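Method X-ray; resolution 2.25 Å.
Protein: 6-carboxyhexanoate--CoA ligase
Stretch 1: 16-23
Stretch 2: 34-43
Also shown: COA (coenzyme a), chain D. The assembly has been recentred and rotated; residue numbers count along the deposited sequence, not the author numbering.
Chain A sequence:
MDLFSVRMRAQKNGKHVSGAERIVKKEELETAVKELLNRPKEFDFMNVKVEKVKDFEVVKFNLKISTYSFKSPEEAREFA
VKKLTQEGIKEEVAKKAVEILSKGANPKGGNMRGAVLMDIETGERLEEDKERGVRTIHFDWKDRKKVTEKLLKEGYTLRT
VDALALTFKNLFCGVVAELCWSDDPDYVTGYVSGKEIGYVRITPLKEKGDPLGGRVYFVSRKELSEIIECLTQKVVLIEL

Stretch 1, residues 16-23: HVSGAERI
Stretch 2 34-43: KELLNRPKEF

Stretch 1 is a strand, extended except for a kink at Val17 (phi/psi -120/-10), with phi/psi near -130/141 at Arg22 and stretched further at Ser18 to Ala20 (phi -166 to -177). Stretch 2 enters as helix (Lys34 to Leu37) and is loop by Arg39, continuing alongside the same strand. The two run in opposite senses: Leu36 lies nearest Ala20 (CA to CA 6.9 Å), Pro40 nearest Ser18 (5.8 Å). From Ser18 on the strand alternates: Ser18, Ala20 and Arg22 aim CA-to-CB toward stretch 2, while Glu21 aims away; Val17, at the kink, also points toward.

Lys34 reaches nothing on the strand; its O accepts from Asn38 N at 3.1 Å. Glu35 (chi1 t, chi2 t) supplies the charge pairing, a two-pronged salt bridge in which Arg22 NE donates to Glu35 OE1 at 2.8 Å and Arg22 NH2 to Glu35 OE2 at 2.8 Å. Arg22 folds as m, m, t with chi4 near -90°, and its NH1 donates to Glu21 O at 2.8 Å, so the guanidinium is held from both stretches.

Leu36 (m, t) is the greasy counterpart: CD2 sits 3.8 Å from Ala20 CB and covers one face of the Arg22 guanidinium. Leu37 and Asn38 stay clear of the strand.

Arg39 N closes the turn onto Leu36 O at 3.1 Å. Its side chain, t, t, t with chi4 91°, reaches across the strand, CD 3.7 Å from Ala20 CB and CG 3.5 Å from Ser18 OG. Water 1 accepts from Gly19 N at 3.1 Å and Arg39 NE at 3.2 Å, tying the arginine to the backbone. Arg39 NH1 comes within 3.9 Å of Arg22 NH2, like charges whose neighbour Glu35 offsets one of them.

Pro40, psi 149, sets its CB 3.6 Å from Ser18 CB (chi1 t). Beyond it, Lys41, Glu42 and Phe43 (chi1 p) leave CA-to-CB sideways, and their ends lead away; the Glu42 contact is through its backbone O, 3.7 Å from Val17 CG2.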

# COMPACT_ATOMS: atom_id res chain seq x y z
N HIS A 16 -13.60 1.71 -9.55
CA HIS A 16 -12.42 2.53 -9.27
C HIS A 16 -11.27 2.15 -10.22
O HIS A 16 -10.85 0.99 -10.27
CB HIS A 16 -12.02 2.34 -7.80
CG HIS A 16 -10.78 3.09 -7.39
ND1 HIS A 16 -10.83 4.36 -6.84
CD2 HIS A 16 -9.47 2.74 -7.42
CE1 HIS A 16 -9.60 4.76 -6.56
NE2 HIS A 16 -8.76 3.80 -6.90
N VAL A 17 -10.76 3.11 -10.98
CA VAL A 17 -9.72 2.83 -11.95
C VAL A 17 -8.44 3.59 -11.69
O VAL A 17 -7.42 3.30 -12.33
CB VAL A 17 -10.21 3.09 -13.40
CG1 VAL A 17 -11.45 2.26 -13.71
CG2 VAL A 17 -10.48 4.59 -13.62
N SER A 18 -8.44 4.55 -10.77
CA SER A 18 -7.24 5.34 -10.56
C SER A 18 -7.37 6.12 -9.27
O SER A 18 -8.47 6.44 -8.82
CB SER A 18 -6.98 6.28 -11.74
OG SER A 18 -5.71 6.91 -11.59
N GLY A 19 -6.22 6.45 -8.68
CA GLY A 19 -6.20 7.19 -7.43
C GLY A 19 -4.77 7.48 -7.02
O GLY A 19 -3.90 6.62 -7.16
N ALA A 20 -4.52 8.68 -6.52
CA ALA A 20 -3.16 9.10 -6.22
C ALA A 20 -3.24 10.35 -5.36
O ALA A 20 -4.25 11.06 -5.36
CB ALA A 20 -2.36 9.39 -7.51
N GLU A 21 -2.15 10.62 -4.64
CA GLU A 21 -2.04 11.79 -3.80
C GLU A 21 -0.66 12.41 -3.97
O GLU A 21 0.33 11.68 -4.12
CB GLU A 21 -2.30 11.46 -2.32
CG GLU A 21 -2.11 12.64 -1.36
CD GLU A 21 -2.68 12.35 0.04
OE1 GLU A 21 -3.18 11.23 0.26
OE2 GLU A 21 -2.65 13.27 0.89
N ARG A 22 -0.62 13.74 -3.99
CA ARG A 22 0.61 14.51 -3.97
C ARG A 22 0.52 15.58 -2.88
O ARG A 22 -0.54 16.19 -2.69
CB ARG A 22 0.87 15.19 -5.33
CG ARG A 22 0.92 14.21 -6.50
CD ARG A 22 2.28 13.51 -6.60
NE ARG A 22 2.30 12.59 -7.75
CZ ARG A 22 1.93 11.31 -7.69
NH1 ARG A 22 1.55 10.78 -6.52
NH2 ARG A 22 1.97 10.56 -8.78
N ILE A 23 1.62 15.81 -2.18
CA ILE A 23 1.69 16.83 -1.14
C ILE A 23 2.84 17.73 -1.52
O ILE A 23 3.99 17.30 -1.51
CB ILE A 23 1.90 16.22 0.26
CG1 ILE A 23 0.87 15.14 0.52
CG2 ILE A 23 1.86 17.31 1.31
CD1 ILE A 23 1.11 14.38 1.80
N LYS A 34 -2.25 18.97 -12.61
CA LYS A 34 -2.14 18.53 -14.00
C LYS A 34 -1.73 17.06 -14.07
O LYS A 34 -2.29 16.29 -14.85
CB LYS A 34 -1.16 19.42 -14.77
CG LYS A 34 -1.69 20.84 -15.06
CD LYS A 34 -0.56 21.88 -15.14
CE LYS A 34 0.17 21.83 -16.49
NZ LYS A 34 1.30 22.81 -16.55
N GLU A 35 -0.77 16.65 -13.24
CA GLU A 35 -0.32 15.25 -13.29
C GLU A 35 -1.46 14.30 -12.95
O GLU A 35 -1.71 13.34 -13.69
CB GLU A 35 0.86 15.02 -12.35
CG GLU A 35 1.46 13.61 -12.47
CD GLU A 35 2.17 13.12 -11.21
OE1 GLU A 35 2.41 13.91 -10.27
OE2 GLU A 35 2.52 11.92 -11.17
N LEU A 36 -2.21 14.58 -11.87
CA LEU A 36 -3.25 13.64 -11.45
C LEU A 36 -4.44 13.68 -12.39
O LEU A 36 -5.10 12.66 -12.61
CB LEU A 36 -3.69 13.93 -10.00
CG LEU A 36 -2.56 13.87 -8.96
CD1 LEU A 36 -3.07 13.84 -7.53
CD2 LEU A 36 -1.64 12.67 -9.24
N LEU A 37 -4.78 14.86 -12.91
CA LEU A 37 -5.84 14.94 -13.91
C LEU A 37 -5.52 14.07 -15.13
O LEU A 37 -6.41 13.46 -15.73
CB LEU A 37 -6.06 16.39 -14.32
CG LEU A 37 -7.07 16.59 -15.45
CD1 LEU A 37 -8.48 16.18 -15.05
CD2 LEU A 37 -7.00 18.02 -16.00
N ASN A 38 -4.24 13.99 -15.48
CA ASN A 38 -3.82 13.23 -16.65
C ASN A 38 -3.62 11.75 -16.34
O ASN A 38 -3.35 10.99 -17.27
CB ASN A 38 -2.52 13.81 -17.21
CG ASN A 38 -2.19 13.29 -18.62
OD1 ASN A 38 -2.97 13.48 -19.54
ND2 ASN A 38 -1.07 12.62 -18.77
N ARG A 39 -3.75 11.34 -15.06
CA ARG A 39 -3.32 10.00 -14.67
C ARG A 39 -4.17 8.88 -15.27
O ARG A 39 -3.60 7.94 -15.83
CB ARG A 39 -3.24 9.88 -13.14
CG ARG A 39 -2.72 8.50 -12.64
CD ARG A 39 -2.52 8.47 -11.11
NE ARG A 39 -2.07 7.17 -10.59
CZ ARG A 39 -0.79 6.84 -10.44
NH1 ARG A 39 0.17 7.70 -10.81
NH2 ARG A 39 -0.44 5.66 -9.94
N PRO A 40 -5.49 8.86 -15.13
CA PRO A 40 -6.24 7.75 -15.73
C PRO A 40 -6.45 7.94 -17.23
O PRO A 40 -6.61 9.05 -17.73
CB PRO A 40 -7.57 7.77 -14.98
CG PRO A 40 -7.73 9.16 -14.52
CD PRO A 40 -6.36 9.75 -14.32
N LYS A 41 -6.50 6.80 -17.94
CA LYS A 41 -6.72 6.82 -19.38
C LYS A 41 -8.18 7.12 -19.72
O LYS A 41 -8.48 8.05 -20.49
CB LYS A 41 -6.30 5.47 -20.00
CG LYS A 41 -4.83 5.06 -19.84
CD LYS A 41 -3.96 6.35 -19.54
CE LYS A 41 -3.82 7.43 -20.68
NZ LYS A 41 -3.60 8.81 -20.11
N GLU A 42 -9.10 6.34 -19.15
CA GLU A 42 -10.54 6.50 -19.35
C GLU A 42 -11.17 6.62 -17.97
O GLU A 42 -10.76 5.92 -17.05
CB GLU A 42 -11.14 5.29 -20.11
CG GLU A 42 -12.35 5.59 -21.00
CD GLU A 42 -12.23 6.90 -21.76
OE1 GLU A 42 -13.06 7.82 -21.51
OE2 GLU A 42 -11.31 7.02 -22.61
N PHE A 43 -12.17 7.50 -17.84
CA PHE A 43 -12.94 7.63 -16.61
C PHE A 43 -14.22 8.37 -16.96
O PHE A 43 -14.24 9.19 -17.88
CB PHE A 43 -12.18 8.39 -15.52
CG PHE A 43 -11.86 9.83 -15.88
CD1 PHE A 43 -10.70 10.15 -16.59
CD2 PHE A 43 -12.72 10.86 -15.50
CE1 PHE A 43 -10.39 11.48 -16.91
CE2 PHE A 43 -12.43 12.19 -15.83
CZ PHE A 43 -11.26 12.50 -16.53
N1A COA D . -10.00 2.10 -3.96
C2A COA D . -11.33 1.99 -4.12
N3A COA D . -12.15 2.99 -3.84
C4A COA D . -11.67 4.16 -3.37
C5A COA D . -10.29 4.32 -3.19
C6A COA D . -9.46 3.22 -3.51
N6A COA D . -7.96 3.34 -3.32
N7A COA D . -10.06 5.55 -2.73
C8A COA D . -11.23 6.16 -2.62
N9A COA D . -12.20 5.34 -3.03
C1B COA D . -13.62 5.78 -2.90
C2B COA D . -14.70 5.14 -3.14
O2B COA D . -14.71 3.76 -2.65
C3B COA D . -15.52 6.06 -2.00
O3B COA D . -15.00 5.64 -0.71
P3B COA D . -15.75 4.75 0.50
O7A COA D . -15.40 5.42 1.80
O8A COA D . -17.24 4.67 0.35
O9A COA D . -15.21 3.34 0.56
C4B COA D . -15.20 7.29 -2.28
O4B COA D . -14.01 7.22 -3.29
C5B COA D . -14.77 8.19 -1.03
O5B COA D . -13.45 7.94 -0.66
P1A COA D . -12.38 9.08 -0.06
O1A COA D . -11.85 8.59 1.29
O2A COA D . -13.00 10.45 0.08
O3A COA D . -11.10 9.13 -1.09
P2A COA D . -10.03 10.41 -1.32
O4A COA D . -10.73 11.38 -2.29
O5A COA D . -9.78 11.17 -0.02
O6A COA D . -8.62 9.77 -2.00
CBP COA D . -6.75 8.04 -2.43
CCP COA D . -7.99 8.53 -1.53
CDP COA D . -7.28 7.48 -3.78
CEP COA D . -5.90 9.26 -2.84
CAP COA D . -5.86 6.92 -1.63
OAP COA D . -6.18 5.63 -1.99
C9P COA D . -4.32 7.02 -1.82
O9P COA D . -3.63 7.66 -1.06
N8P COA D . -3.67 6.33 -2.93
C7P COA D . -2.19 6.43 -3.15
C6P COA D . -1.48 5.09 -3.02
C5P COA D . -1.92 4.00 -4.06
O5P COA D . -3.05 3.77 -4.27
N4P COA D . -0.85 3.24 -4.76
C3P COA D . -1.24 2.20 -5.80
C2P COA D . -0.02 1.32 -6.08
S1P COA D . 0.53 0.73 -4.45
O HOH W 1 -3.93 4.66 -9.81